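Local coordinates for malonyl CoA-acyl carrier protein transacylase (Burkholderia pseudomallei 1710b, PDB 3EZO), which probably transfers the malonyl group of malonyl-CoA to holo acyl carrier protein, giving malonyl-ACP and free CoA for fatty acid synthesis, at residues T129-P132 and V133-G137; D216-R219 and E220-G224; Q268-R272 and E273-H277. All blocks are in the same frame, centred on the assembly; numbering follows the deposited sequence.

The three contacts are local turns and helix segments that follow one another along the chain within one acyl transferase domain. Contact 1 carries the chain out of helix 113-128 into strand 136-142 of the antiparallel sheet. Contact 2 forms the last turns of helix 212-223, which packs on helix 113-128; the centres of contacts 1 and 2 are about 20 Å apart, yet they touch where Lys217 reaches Thr129 and Ala130. Contact 3 leads from helix 263-272 toward strand 277-281 of the parallel sheet, its centre about 37 Å from contact 1 and 32 Å from contact 2. The side chain of Leu218 in contact 2 is about 8 Å from that of His207 and 9 Å from that of Ser98, the predicted active-site residues.

Contact 1 of 3, residues T129-P132 and V133-G137; sequences TAVP and VGVGG
Val131 meets Val135 across a tight reversal of the chain, the methyl CG2 of Val131 lying 4.0 Å from CG1 of Val135. The two side chains cross at about a right angle. With chi1 at -54°, Val131 holds CG2 between its own backbone N and carbonyl carbon, and this methyl is the one that meets the second valine. Branched, apolar valines suit such a partly sheltered spot because they need no polar partner. Pro132 comes next, at position i of a type II beta turn that ends at Val135. Its carbonyl O accepts the N-H of Val135 at 3.1 Å, a fairly straight bond of 156° at the hydrogen. The ring carbon CD of Pro132 also meets Val135 CG2 at 4.0 Å. Val133 turns its side chain outward at the exposed bend, and Gly134 holds position i+2, where a type II turn needs a positive phi (78° here) and so favours glycine. The turn thus joins the end of helix 113-128 to strand 136-142. Beside it, Val131 packs on Pro205 and Leu210, Ala130 rests on helix 212-223, and the backbones of Val135 and Gly137 bond to those of Lys179 and Gly177.

Contact 2 of 3, residues D216-R219 and E220-G224; sequences DKLR and EYLAG
Leu218 and Leu222, one turn apart on the alpha-helix 212-223, show its i to i+4 pattern in both backbone and side chains. Among the backbone bonds, Leu222 N reaches Leu218 O at 2.7 Å and Tyr221 N reaches Lys217 O at 2.9 Å, both nearly straight. The bond from Ala223 N to Arg219 O is more bent, at 138°, as the helix runs out toward Gly224. Apolar packing between the two turns is slight: Leu218 CB and Leu222 CD1 are 4.4 Å apart. Both leucines are buried, which suits their plain hydrocarbon chains; Leu222 fits against helices 113-128 and 246-256, while the ring of Tyr221 stacks with Phe122. Water supplies another link, donating to both Lys217 O and Glu220 OE1, so Lys217 O accepts both the helix N-H of Tyr221 and the water. Lys217 sends its ammonium group to Ala126 O on helix 113-128. Charge pairing involves Asp216, whose carboxylate is shared between Lys212, at OD2, and Arg219. The arginine chain, bent at chi3 (-65°), curls back so that NH1 meets Asp216 OD1 edge-on at 3.0 Å, on the anti side of the carboxylate.

Contact 3 of 3, residues Q268-R272 and E273-H277; sequences QHIAR and EGVTH
Two torsions bring His269 and Glu273 alongside each other, one turn apart. The histidine ring leaves with CG anti to the backbone N (chi1 175°), and the glutamate chain bends at chi2 (-65°), which folds its carboxylate back beside the ring. The side chains point the same way, their flat groups turned 25° apart. The nearest atoms, His269 NE2 and Glu273 OE2, are 3.9 Å apart, too far for a direct bond. A water links the carboxylate to the backbone instead, donating to Glu273 OE2 at 2.6 Å and to His269 O, and its oxygen lies over the centre of the imidazole face. The ring also packs on Val235, Val240, Val242 and Ile93.

The backbone here is closing helix 263-272. Glu273 N bonds to Ile270 O at 3.1 Å, with the donor well above the carbonyl plane, and makes a weak bond to His269 O. Gly274 N bonds to Ala271 O at 3.0 Å. Gly274 then leaves the helix with positive phi, completing a Schellman motif; glycine fits because a side chain here would press on the preceding carbonyl O. A second water donates to Ala271 O and to Val275 O, and Ala271 CA makes a CH-O contact with Val275 O.

On the buried side, Val275 sets its CB 3.6 Å from Ile270 CG2. Both beta-branched residues pack on Ala12 of strand 11-15 and Ile93 of strand 93-96, so hydrophobic types suit them, whereas Glu273 is exposed.

Chemically, water supplements the weak bond at His269 O, and Ala271 O accepts both Gly274 N and a water. With the Schellman turn and the buried Ile270-Val275 contact, these bonds finish the helix before strand 277-281.

Contact 1 of 3, residues T129-P132 and V133-G137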
loop_
_atom_site.group_PDB
_atom_site.type_symbol
_atom_site.label_atom_id
_atom_site.label_comp_id
_atom_site.label_asym_id
_atom_site.label_seq_id
_atom_site.Cartn_x
_atom_site.Cartn_y
_atom_site.Cartn_z
ATOM N N THR A 129 -16.032 5.182 4.971
ATOM C CA THR A 129 -17.407 5.209 5.405
ATOM C C THR A 129 -18.063 3.827 5.665
ATOM O O THR A 129 -19.298 3.738 5.789
ATOM C CB THR A 129 -18.199 5.960 4.368
ATOM O OG1 THR A 129 -18.129 5.259 3.131
ATOM C CG2 THR A 129 -17.615 7.393 4.198
ATOM N N ALA A 130 -17.264 2.762 5.734
ATOM C CA ALA A 130 -17.804 1.410 5.934
ATOM C C ALA A 130 -18.487 1.292 7.303
ATOM O O ALA A 130 -19.561 0.698 7.410
ATOM C CB ALA A 130 -16.732 0.359 5.788
ATOM N N VAL A 131 -17.884 1.885 8.331
ATOM C CA VAL A 131 -18.437 1.820 9.676
ATOM C C VAL A 131 -18.673 3.225 10.215
ATOM O O VAL A 131 -18.018 4.196 9.777
ATOM C CB VAL A 131 -17.555 1.002 10.653
ATOM C CG1 VAL A 131 -17.275 -0.392 10.079
ATOM C CG2 VAL A 131 -16.284 1.677 10.934
ATOM N N PRO A 132 -19.608 3.341 11.161
ATOM C CA PRO A 132 -19.885 4.670 11.663
ATOM C C PRO A 132 -18.689 5.341 12.330
ATOM O O PRO A 132 -17.785 4.686 12.844
ATOM C CB PRO A 132 -21.035 4.440 12.637
ATOM C CG PRO A 132 -21.747 3.200 12.095
ATOM C CD PRO A 132 -20.558 2.345 11.696
ATOM N N VAL A 133 -18.688 6.656 12.297
ATOM C CA VAL A 133 -17.596 7.460 12.835
ATOM C C VAL A 133 -17.291 7.074 14.278
ATOM O O VAL A 133 -18.222 6.878 15.079
ATOM C CB VAL A 133 -17.965 8.980 12.786
ATOM C CG1 VAL A 133 -16.880 9.859 13.482
ATOM C CG2 VAL A 133 -18.197 9.415 11.323
ATOM N N GLY A 134 -16.007 6.964 14.592
ATOM C CA GLY A 134 -15.559 6.672 15.944
ATOM C C GLY A 134 -15.679 5.210 16.389
ATOM O O GLY A 134 -15.301 4.873 17.504
ATOM N N VAL A 135 -16.210 4.344 15.536
ATOM C CA VAL A 135 -16.363 2.918 15.884
ATOM C C VAL A 135 -15.006 2.223 16.093
ATOM O O VAL A 135 -14.794 1.485 17.070
ATOM C CB VAL A 135 -17.241 2.185 14.854
ATOM C CG1 VAL A 135 -16.874 0.719 14.768
ATOM C CG2 VAL A 135 -18.730 2.385 15.230
ATOM N N GLY A 136 -14.069 2.509 15.211
ATOM C CA GLY A 136 -12.812 1.810 15.285
ATOM C C GLY A 136 -11.607 2.584 14.846
ATOM O O GLY A 136 -11.699 3.758 14.457
ATOM N N GLY A 137 -10.477 1.879 14.859
ATOM C CA GLY A 137 -9.184 2.437 14.483
ATOM C C GLY A 137 -8.118 1.385 14.318
ATOM O O GLY A 137 -8.407 0.187 14.146
#

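Contact 2 of 3, residues D216-R219 and E220-G224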
loop_
_atom_site.group_PDB
_atom_site.type_symbol
_atom_site.label_atom_id
_atom_site.label_comp_id
_atom_site.label_asym_id
_atom_site.label_seq_id
_atom_site.Cartn_x
_atom_site.Cartn_y
_atom_site.Cartn_z
ATOM N N ASP A 216 -17.880 -4.819 -0.104
ATOM C CA ASP A 216 -19.093 -4.974 -0.886
ATOM C C ASP A 216 -19.249 -3.872 -1.933
ATOM O O ASP A 216 -19.638 -4.147 -3.054
ATOM C CB ASP A 216 -20.322 -5.009 0.031
ATOM C CG ASP A 216 -20.353 -6.265 0.894
ATOM O OD1 ASP A 216 -19.848 -7.303 0.411
ATOM O OD2 ASP A 216 -20.841 -6.204 2.041
ATOM N N LYS A 217 -18.937 -2.636 -1.564
ATOM C CA LYS A 217 -18.984 -1.514 -2.508
ATOM C C LYS A 217 -17.918 -1.681 -3.605
ATOM O O LYS A 217 -18.176 -1.423 -4.777
ATOM C CB LYS A 217 -18.772 -0.195 -1.756
ATOM C CG LYS A 217 -19.934 0.219 -0.854
ATOM C CD LYS A 217 -19.527 1.486 -0.008
ATOM C CE LYS A 217 -18.429 1.115 1.081
ATOM N NZ LYS A 217 -18.306 1.904 2.389
ATOM N N LEU A 218 -16.734 -2.136 -3.208
ATOM C CA LEU A 218 -15.651 -2.367 -4.158
ATOM C C LEU A 218 -16.016 -3.413 -5.188
ATOM O O LEU A 218 -15.682 -3.239 -6.367
ATOM C CB LEU A 218 -14.309 -2.752 -3.484
ATOM C CG LEU A 218 -13.432 -1.572 -3.078
ATOM C CD1 LEU A 218 -12.315 -1.986 -2.031
ATOM C CD2 LEU A 218 -12.820 -0.884 -4.341
ATOM N N ARG A 219 -16.715 -4.463 -4.760
ATOM C CA ARG A 219 -17.147 -5.519 -5.675
ATOM C C ARG A 219 -18.079 -4.966 -6.744
ATOM O O ARG A 219 -17.924 -5.265 -7.933
ATOM C CB ARG A 219 -17.809 -6.687 -4.928
ATOM C CG ARG A 219 -18.071 -7.838 -5.835
ATOM C CD ARG A 219 -18.897 -8.947 -5.165
ATOM N NE ARG A 219 -18.174 -9.577 -4.038
ATOM C CZ ARG A 219 -18.390 -9.370 -2.740
ATOM N NH1 ARG A 219 -19.265 -8.475 -2.295
ATOM N NH2 ARG A 219 -17.680 -10.044 -1.861
ATOM N N GLU A 220 -19.043 -4.148 -6.324
ATOM C CA GLU A 220 -19.949 -3.503 -7.271
ATOM C C GLU A 220 -19.185 -2.590 -8.218
ATOM O O GLU A 220 -19.385 -2.627 -9.436
ATOM C CB GLU A 220 -21.009 -2.666 -6.545
ATOM C CG GLU A 220 -21.937 -3.484 -5.722
ATOM C CD GLU A 220 -22.901 -2.638 -4.870
ATOM O OE1 GLU A 220 -22.697 -1.391 -4.715
ATOM O OE2 GLU A 220 -23.870 -3.269 -4.353
ATOM N N TYR A 221 -18.289 -1.781 -7.667
ATOM C CA TYR A 221 -17.489 -0.863 -8.510
ATOM C C TYR A 221 -16.598 -1.624 -9.499
ATOM O O TYR A 221 -16.579 -1.332 -10.685
ATOM C CB TYR A 221 -16.642 0.094 -7.648
ATOM C CG TYR A 221 -15.979 1.189 -8.462
ATOM C CD1 TYR A 221 -16.483 2.496 -8.477
ATOM C CD2 TYR A 221 -14.847 0.919 -9.218
ATOM C CE1 TYR A 221 -15.854 3.500 -9.275
ATOM C CE2 TYR A 221 -14.217 1.901 -9.984
ATOM C CZ TYR A 221 -14.720 3.181 -10.006
ATOM O OH TYR A 221 -14.046 4.121 -10.781
ATOM N N LEU A 222 -15.868 -2.618 -9.031
ATOM C CA LEU A 222 -14.967 -3.378 -9.916
ATOM C C LEU A 222 -15.693 -4.145 -10.997
ATOM O O LEU A 222 -15.090 -4.454 -12.001
ATOM C CB LEU A 222 -14.062 -4.316 -9.101
ATOM C CG LEU A 222 -12.960 -3.558 -8.353
ATOM C CD1 LEU A 222 -12.419 -4.318 -7.186
ATOM C CD2 LEU A 222 -11.836 -3.155 -9.337
ATOM N N ALA A 223 -16.985 -4.440 -10.808
ATOM C CA ALA A 223 -17.788 -5.081 -11.851
ATOM C C ALA A 223 -17.735 -4.322 -13.187
ATOM O O ALA A 223 -17.815 -4.928 -14.269
ATOM C CB ALA A 223 -19.256 -5.243 -11.383
ATOM N N GLY A 224 -17.626 -2.999 -13.116
ATOM C CA GLY A 224 -17.549 -2.187 -14.306
ATOM C C GLY A 224 -16.151 -1.815 -14.749
ATOM O O GLY A 224 -16.024 -1.021 -15.668
HETATM O O HOH W 1 -20.536 0.450 -5.067
#

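Contact 3 of 3, residues Q268-R272 and E273-H277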
loop_
_atom_site.group_PDB
_atom_site.type_symbol
_atom_site.label_atom_id
_atom_site.label_comp_id
_atom_site.label_asym_id
_atom_site.label_seq_id
_atom_site.Cartn_x
_atom_site.Cartn_y
_atom_site.Cartn_z
ATOM N N GLN A 268 8.834 -12.366 0.931
ATOM C CA GLN A 268 9.424 -13.690 0.951
ATOM C C GLN A 268 9.099 -14.475 -0.300
ATOM O O GLN A 268 9.936 -15.219 -0.789
ATOM C CB GLN A 268 8.952 -14.447 2.190
ATOM C CG GLN A 268 9.451 -13.783 3.467
ATOM C CD GLN A 268 8.892 -14.402 4.707
ATOM O OE1 GLN A 268 7.773 -14.938 4.717
ATOM N NE2 GLN A 268 9.681 -14.335 5.788
ATOM N N HIS A 269 7.885 -14.287 -0.831
ATOM C CA HIS A 269 7.465 -14.942 -2.069
ATOM C C HIS A 269 8.385 -14.480 -3.189
ATOM O O HIS A 269 8.866 -15.300 -3.990
ATOM C CB HIS A 269 6.002 -14.642 -2.404
ATOM C CG HIS A 269 5.571 -15.194 -3.712
ATOM N ND1 HIS A 269 4.811 -16.336 -3.819
ATOM C CD2 HIS A 269 5.832 -14.791 -4.982
ATOM C CE1 HIS A 269 4.588 -16.590 -5.096
ATOM N NE2 HIS A 269 5.217 -15.678 -5.823
ATOM N N ILE A 270 8.640 -13.171 -3.221
ATOM C CA ILE A 270 9.495 -12.562 -4.255
ATOM C C ILE A 270 10.908 -13.152 -4.190
ATOM O O ILE A 270 11.451 -13.553 -5.208
ATOM C CB ILE A 270 9.504 -10.999 -4.123
ATOM C CG1 ILE A 270 8.128 -10.455 -4.598
ATOM C CG2 ILE A 270 10.692 -10.419 -4.889
ATOM C CD1 ILE A 270 7.835 -9.042 -4.188
ATOM N N ALA A 271 11.468 -13.211 -2.984
ATOM C CA ALA A 271 12.769 -13.816 -2.742
ATOM C C ALA A 271 12.835 -15.275 -3.188
ATOM O O ALA A 271 13.851 -15.688 -3.747
ATOM C CB ALA A 271 13.127 -13.732 -1.290
ATOM N N ARG A 272 11.780 -16.061 -2.929
ATOM C CA ARG A 272 11.776 -17.496 -3.328
ATOM C C ARG A 272 11.708 -17.654 -4.839
ATOM O O ARG A 272 12.002 -18.719 -5.350
ATOM C CB ARG A 272 10.618 -18.303 -2.680
ATOM C CG ARG A 272 10.814 -18.534 -1.210
ATOM C CD ARG A 272 9.904 -19.643 -0.663
ATOM N NE ARG A 272 8.547 -19.248 -0.953
ATOM C CZ ARG A 272 7.824 -18.446 -0.180
ATOM N NH1 ARG A 272 8.309 -18.003 0.971
ATOM N NH2 ARG A 272 6.600 -18.110 -0.560
ATOM N N GLU A 273 11.338 -16.608 -5.567
ATOM C CA GLU A 273 11.408 -16.674 -7.022
ATOM C C GLU A 273 12.823 -16.408 -7.542
ATOM O O GLU A 273 13.037 -16.342 -8.750
ATOM C CB GLU A 273 10.434 -15.679 -7.671
ATOM C CG GLU A 273 8.954 -15.999 -7.430
ATOM C CD GLU A 273 8.534 -17.288 -8.079
ATOM O OE1 GLU A 273 8.975 -17.512 -9.229
ATOM O OE2 GLU A 273 7.764 -18.066 -7.458
ATOM N N GLY A 274 13.783 -16.242 -6.656
ATOM C CA GLY A 274 15.172 -16.015 -7.089
ATOM C C GLY A 274 15.467 -14.541 -7.404
ATOM O O GLY A 274 16.491 -14.235 -8.007
ATOM N N VAL A 275 14.558 -13.642 -7.013
ATOM C CA VAL A 275 14.821 -12.220 -7.024
ATOM C C VAL A 275 15.652 -11.832 -5.807
ATOM O O VAL A 275 15.291 -12.122 -4.670
ATOM C CB VAL A 275 13.500 -11.394 -6.994
ATOM C CG1 VAL A 275 13.812 -9.859 -6.952
ATOM C CG2 VAL A 275 12.616 -11.752 -8.154
ATOM N N THR A 276 16.775 -11.177 -6.041
ATOM C CA THR A 276 17.642 -10.688 -4.983
ATOM C C THR A 276 17.623 -9.160 -4.917
ATOM O O THR A 276 17.998 -8.588 -3.904
ATOM C CB THR A 276 19.086 -11.155 -5.238
ATOM O OG1 THR A 276 19.477 -10.744 -6.559
ATOM C CG2 THR A 276 19.153 -12.709 -5.172
ATOM N N HIS A 277 17.152 -8.501 -5.974
ATOM C CA HIS A 277 17.026 -7.037 -5.980
ATOM C C HIS A 277 15.577 -6.557 -5.895
ATOM O O HIS A 277 14.758 -6.820 -6.784
ATOM C CB HIS A 277 17.689 -6.464 -7.240
ATOM C CG HIS A 277 19.139 -6.841 -7.376
ATOM N ND1 HIS A 277 19.768 -6.991 -8.594
ATOM C CD2 HIS A 277 20.059 -7.156 -6.443
ATOM C CE1 HIS A 277 21.026 -7.329 -8.399
ATOM N NE2 HIS A 277 21.227 -7.436 -7.102
HETATM O O HOH W 2 7.742 -17.742 -4.832
HETATM O O HOH W 3 16.222 -14.067 -3.381
#